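Local coordinates for probable low molecular weight protein-tyrosine-phosphatase AmsI (Erwinia amylovora, PDB 4D74) that probably acts as a low molecular weight protein-tyrosine phosphatase, releasing phosphate from phosphotyrosine, and may be required for production of the virulence exopolysaccharide amylovoran, at residues V34-L48 against G83-T95. The protein carries 1 engineered substitution. Sequence-based numbering, arbitrary orientation.
Sequences VCIGNICRSPTGERL and GVSLQDHVAQQLT. With SO4 (sulfate ion), chain B; SO4 (sulfate ion), chain D.
H89 holds its CG trans to the backbone N (chi1 176°), which sends the imidazole inward to N38 and P43. N38 has a similar first torsion, CG opposite the backbone N (chi1 -168°), and carries its amide to the backbone of Q92. H89 NE2 donates to N38 O at 2.7 Å, with the oxygen at the ring edge, close to its plane. P43 CB sits over the centre of one ring face, 3.7 Å from the centroid, a CH-pi contact. Q92 N donates to N38 OD1 at 2.9 Å, on a lone pair. N38 ND2 donates to S42 OG, almost in the amide plane, and also bonds S60 OG. S42 OG in turn donates to O4 of the chain B sulfate at 2.7 Å, so N38 is a second-shell residue here. The 35-41 turn is the P-loop of the low molecular weight phosphatase family, between strand 30-35 and helix 41-52. It holds C35, probably the nucleophile, and its backbone N-H groups wrap the chain B sulfate, consistent with a phosphate site. Farther along the helix, R47 bends at chi2 (-61°). Its NH1 and NH2 grip Q87 O end-on, each at 2.9 Å, with that oxygen in the guanidinium plane. R47 NE forms a salt bridge with E46 OE2 at 3.0 Å, which helps fix the guanidinium; E46 OE1 bonds S60 OG. Water 2 joins E46 OE2, R47 NH2 and H89 ND1. L86 CD2 packs against R47 CG at 3.8 Å.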
loop_
_atom_site.group_PDB
_atom_site.type_symbol
_atom_site.label_atom_id
_atom_site.label_comp_id
_atom_site.label_asym_id
_atom_site.label_seq_id
_atom_site.Cartn_x
_atom_site.Cartn_y
_atom_site.Cartn_z
ATOM N N VAL A 34 3.858 -5.544 14.091
ATOM C CA VAL A 34 3.213 -6.774 14.565
ATOM C C VAL A 34 3.567 -7.980 13.721
ATOM O O VAL A 34 3.486 -7.925 12.508
ATOM C CB VAL A 34 1.686 -6.595 14.552
ATOM C CG1 VAL A 34 0.966 -7.897 14.888
ATOM C CG2 VAL A 34 1.272 -5.502 15.506
ATOM N N CYS A 35 3.973 -9.074 14.378
ATOM C CA CYS A 35 4.062 -10.366 13.702
ATOM C C CYS A 35 3.515 -11.419 14.657
ATOM O O CYS A 35 2.521 -11.150 15.332
ATOM C CB CYS A 35 5.447 -10.566 13.159
ATOM S SG CYS A 35 5.489 -11.790 11.820
ATOM N N ILE A 36 4.047 -12.642 14.666
ATOM C CA ILE A 36 3.445 -13.720 15.443
ATOM C C ILE A 36 4.049 -13.914 16.822
ATOM O O ILE A 36 3.379 -13.677 17.830
ATOM C CB ILE A 36 3.429 -15.055 14.644
ATOM C CG1 ILE A 36 2.921 -14.848 13.221
ATOM C CG2 ILE A 36 2.611 -16.081 15.415
ATOM C CD1 ILE A 36 1.516 -14.351 13.137
ATOM N N GLY A 37 5.305 -14.296 16.883
ATOM C CA GLY A 37 5.978 -14.593 18.118
ATOM C C GLY A 37 6.523 -13.395 18.896
ATOM O O GLY A 37 6.808 -13.481 20.104
ATOM N N ASN A 38 6.747 -12.300 18.159
ATOM C CA ASN A 38 7.387 -11.069 18.672
ATOM C C ASN A 38 8.801 -11.322 19.134
ATOM O O ASN A 38 9.233 -10.698 20.090
ATOM C CB ASN A 38 6.530 -10.362 19.710
ATOM C CG ASN A 38 7.007 -8.930 20.048
ATOM O OD1 ASN A 38 6.820 -8.456 21.163
ATOM N ND2 ASN A 38 7.476 -8.210 19.048
ATOM N N ILE A 39 9.517 -12.210 18.424
ATOM C CA ILE A 39 10.950 -12.459 18.662
ATOM C C ILE A 39 11.878 -12.304 17.447
ATOM O O ILE A 39 13.090 -12.259 17.657
ATOM C CB ILE A 39 11.129 -13.850 19.319
ATOM C CG1 ILE A 39 10.549 -14.970 18.437
ATOM C CG2 ILE A 39 10.510 -13.872 20.686
ATOM C CD1 ILE A 39 11.040 -16.345 18.915
ATOM N N CYS A 40 11.372 -12.121 16.208
ATOM C CA CYS A 40 12.216 -12.132 15.011
ATOM C C CYS A 40 12.071 -10.893 14.065
ATOM O O CYS A 40 12.777 -9.841 14.267
ATOM C CB CYS A 40 11.925 -13.435 14.292
ATOM S SG CYS A 40 13.074 -13.759 12.966
ATOM N N ARG A 41 11.155 -10.954 13.076
ATOM C CA ARG A 41 10.923 -9.826 12.169
ATOM C C ARG A 41 10.441 -8.593 12.928
ATOM O O ARG A 41 10.859 -7.472 12.630
ATOM C CB ARG A 41 9.883 -10.141 11.094
ATOM C CG ARG A 41 10.451 -11.055 10.013
ATOM C CD ARG A 41 9.387 -11.452 9.041
ATOM N NE ARG A 41 8.458 -12.394 9.655
ATOM C CZ ARG A 41 7.401 -12.929 9.054
ATOM N NH1 ARG A 41 7.124 -12.625 7.805
ATOM N NH2 ARG A 41 6.612 -13.784 9.703
ATOM N N SER A 42 9.545 -8.789 13.893
ATOM C CA SER A 42 8.935 -7.617 14.492
ATOM C C SER A 42 9.890 -6.800 15.374
ATOM O O SER A 42 9.881 -5.595 15.265
ATOM C CB SER A 42 7.564 -7.891 15.141
ATOM O OG SER A 42 7.583 -8.915 16.122
ATOM N N PRO A 43 10.709 -7.430 16.235
ATOM C CA PRO A 43 11.674 -6.589 16.974
ATOM C C PRO A 43 12.729 -5.972 16.048
ATOM O O PRO A 43 13.184 -4.859 16.289
ATOM C CB PRO A 43 12.324 -7.549 17.994
ATOM C CG PRO A 43 11.939 -8.890 17.565
ATOM C CD PRO A 43 10.711 -8.809 16.738
ATOM N N THR A 44 13.088 -6.658 14.974
ATOM C CA THR A 44 14.024 -6.093 14.034
ATOM C C THR A 44 13.412 -4.839 13.374
ATOM O O THR A 44 14.048 -3.786 13.323
ATOM C CB THR A 44 14.459 -7.122 12.970
ATOM O OG1 THR A 44 15.090 -8.250 13.635
ATOM C CG2 THR A 44 15.438 -6.526 12.005
ATOM N N GLY A 45 12.211 -4.978 12.869
ATOM C CA GLY A 45 11.509 -3.843 12.282
ATOM C C GLY A 45 11.354 -2.693 13.249
ATOM O O GLY A 45 11.562 -1.537 12.869
ATOM N N GLU A 46 10.972 -2.994 14.487
ATOM C CA GLU A 46 10.853 -1.989 15.557
ATOM C C GLU A 46 12.155 -1.224 15.700
ATOM O O GLU A 46 12.151 0.003 15.702
ATOM C CB GLU A 46 10.490 -2.637 16.902
ATOM C CG GLU A 46 10.547 -1.688 18.100
ATOM C CD GLU A 46 10.592 -2.416 19.441
ATOM O OE1 GLU A 46 9.894 -3.446 19.610
ATOM O OE2 GLU A 46 11.323 -1.935 20.343
ATOM N N ARG A 47 13.266 -1.926 15.842
ATOM C CA ARG A 47 14.501 -1.254 16.147
ATOM C C ARG A 47 15.089 -0.502 14.957
ATOM O O ARG A 47 15.777 0.498 15.143
ATOM C CB ARG A 47 15.495 -2.210 16.780
ATOM C CG ARG A 47 14.983 -2.777 18.104
ATOM C CD ARG A 47 14.718 -1.728 19.161
ATOM N NE ARG A 47 14.270 -2.347 20.399
ATOM C CZ ARG A 47 15.085 -2.836 21.339
ATOM N NH1 ARG A 47 16.405 -2.780 21.215
ATOM N NH2 ARG A 47 14.557 -3.395 22.426
ATOM N N LEU A 48 14.823 -0.952 13.744
ATOM C CA LEU A 48 15.202 -0.196 12.556
ATOM C C LEU A 48 14.449 1.144 12.535
ATOM O O LEU A 48 15.049 2.190 12.279
ATOM C CB LEU A 48 14.863 -1.018 11.320
ATOM C CG LEU A 48 15.875 -2.092 10.953
ATOM C CD1 LEU A 48 15.266 -3.105 9.993
ATOM C CD2 LEU A 48 17.114 -1.453 10.349
ATOM N N GLY A 83 24.828 -2.690 12.790
ATOM C CA GLY A 83 24.846 -1.547 13.687
ATOM C C GLY A 83 23.551 -1.259 14.418
ATOM O O GLY A 83 23.366 -0.173 14.970
ATOM N N VAL A 84 22.644 -2.244 14.425
ATOM C CA VAL A 84 21.389 -2.130 15.109
ATOM C C VAL A 84 21.337 -3.099 16.288
ATOM O O VAL A 84 21.674 -4.259 16.153
ATOM C CB VAL A 84 20.220 -2.390 14.116
ATOM C CG1 VAL A 84 18.900 -2.518 14.838
ATOM C CG2 VAL A 84 20.196 -1.273 13.051
ATOM N N SER A 85 20.872 -2.586 17.429
ATOM C CA SER A 85 20.743 -3.342 18.649
ATOM C C SER A 85 19.330 -3.833 18.884
ATOM O O SER A 85 18.390 -3.047 18.821
ATOM C CB SER A 85 21.090 -2.472 19.847
ATOM O OG SER A 85 20.774 -3.186 21.034
ATOM N N LEU A 86 19.194 -5.125 19.212
ATOM C CA LEU A 86 17.908 -5.660 19.636
ATOM C C LEU A 86 17.878 -5.933 21.136
ATOM O O LEU A 86 17.014 -6.655 21.638
ATOM C CB LEU A 86 17.596 -6.966 18.884
ATOM C CG LEU A 86 17.669 -6.946 17.361
ATOM C CD1 LEU A 86 17.090 -8.253 16.784
ATOM C CD2 LEU A 86 16.957 -5.740 16.783
ATOM N N GLN A 87 18.836 -5.350 21.844
ATOM C CA GLN A 87 18.941 -5.557 23.291
ATOM C C GLN A 87 17.744 -5.110 24.063
ATOM O O GLN A 87 17.081 -4.131 23.741
ATOM C CB GLN A 87 20.138 -4.779 23.832
ATOM C CG GLN A 87 21.325 -5.614 24.207
ATOM C CD GLN A 87 22.248 -4.808 25.124
ATOM O OE1 GLN A 87 22.867 -3.856 24.672
ATOM N NE2 GLN A 87 22.288 -5.147 26.421
ATOM N N ASP A 88 17.490 -5.844 25.154
ATOM C CA ASP A 88 16.405 -5.580 26.074
ATOM C C ASP A 88 15.037 -5.571 25.433
ATOM O O ASP A 88 14.169 -4.798 25.768
ATOM C CB ASP A 88 16.704 -4.366 26.939
ATOM C CG ASP A 88 17.915 -4.632 27.879
ATOM O OD1 ASP A 88 17.917 -5.669 28.627
ATOM O OD2 ASP A 88 18.889 -3.847 27.805
ATOM N N HIS A 89 14.872 -6.468 24.481
ATOM C CA HIS A 89 13.568 -6.698 23.917
ATOM C C HIS A 89 12.834 -7.673 24.797
ATOM O O HIS A 89 13.429 -8.657 25.219
ATOM C CB HIS A 89 13.693 -7.279 22.531
ATOM C CG HIS A 89 12.369 -7.618 21.941
ATOM N ND1 HIS A 89 11.466 -6.651 21.568
ATOM C CD2 HIS A 89 11.774 -8.808 21.700
ATOM C CE1 HIS A 89 10.347 -7.235 21.168
ATOM N NE2 HIS A 89 10.527 -8.548 21.208
ATOM N N VAL A 90 11.572 -7.392 25.063
ATOM C CA VAL A 90 10.702 -8.295 25.837
ATOM C C VAL A 90 9.418 -8.524 25.028
ATOM O O VAL A 90 8.602 -7.602 24.810
ATOM C CB VAL A 90 10.377 -7.714 27.225
ATOM C CG1 VAL A 90 9.511 -8.680 28.024
ATOM C CG2 VAL A 90 11.692 -7.420 27.975
ATOM N N ALA A 91 9.251 -9.756 24.543
ATOM C CA ALA A 91 8.119 -10.045 23.709
ATOM C C ALA A 91 6.811 -9.873 24.455
ATOM O O ALA A 91 6.699 -10.191 25.634
ATOM C CB ALA A 91 8.255 -11.449 23.136
ATOM N N GLN A 92 5.813 -9.296 23.770
ATOM C CA GLN A 92 4.516 -9.059 24.347
ATOM C C GLN A 92 3.379 -9.443 23.405
ATOM O O GLN A 92 3.502 -9.296 22.194
ATOM C CB GLN A 92 4.411 -7.580 24.788
ATOM C CG GLN A 92 4.367 -6.575 23.658
ATOM C CD GLN A 92 4.228 -5.142 24.145
ATOM O OE1 GLN A 92 3.824 -4.868 25.289
ATOM N NE2 GLN A 92 4.565 -4.203 23.255
ATOM N N GLN A 93 2.273 -9.872 23.981
ATOM C CA GLN A 93 1.076 -10.182 23.244
ATOM C C GLN A 93 0.324 -8.956 22.780
ATOM O O GLN A 93 0.099 -8.038 23.558
ATOM C CB GLN A 93 0.135 -11.026 24.127
ATOM C CG GLN A 93 -1.196 -11.364 23.507
ATOM C CD GLN A 93 -1.090 -12.166 22.233
ATOM O OE1 GLN A 93 -0.299 -13.113 22.157
ATOM N NE2 GLN A 93 -1.878 -11.806 21.240
ATOM N N LEU A 94 -0.056 -8.949 21.503
ATOM C CA LEU A 94 -0.898 -7.872 20.959
ATOM C C LEU A 94 -2.277 -7.875 21.608
ATOM O O LEU A 94 -2.925 -8.902 21.666
ATOM C CB LEU A 94 -1.130 -8.060 19.466
ATOM C CG LEU A 94 -1.884 -6.901 18.795
ATOM C CD1 LEU A 94 -1.134 -5.579 18.832
ATOM C CD2 LEU A 94 -2.142 -7.274 17.335
ATOM N N THR A 95 -2.711 -6.692 22.049
ATOM C CA THR A 95 -4.021 -6.494 22.626
ATOM C C THR A 95 -4.816 -5.474 21.804
ATOM O O THR A 95 -4.246 -4.701 21.009
ATOM C CB THR A 95 -3.922 -5.985 24.060
ATOM O OG1 THR A 95 -3.357 -4.684 24.059
ATOM C CG2 THR A 95 -3.100 -6.901 24.921
HETATM S S SO4 B . 7.913 -12.497 14.989
HETATM O O1 SO4 B . 8.687 -13.412 15.901
HETATM O O2 SO4 B . 6.894 -13.314 14.299
HETATM O O3 SO4 B . 8.777 -11.753 14.110
HETATM O O4 SO4 B . 7.004 -11.465 15.572
HETATM S S SO4 D . 18.702 -9.080 25.734
HETATM O O1 SO4 D . 19.242 -7.758 26.166
HETATM O O2 SO4 D . 19.554 -9.648 24.644
HETATM O O3 SO4 D . 17.247 -8.902 25.429
HETATM O O4 SO4 D . 18.764 -10.002 26.878
HETATM O O HOH W 1 7.564 -6.087 22.658
HETATM O O HOH W 2 11.703 -4.018 22.265
#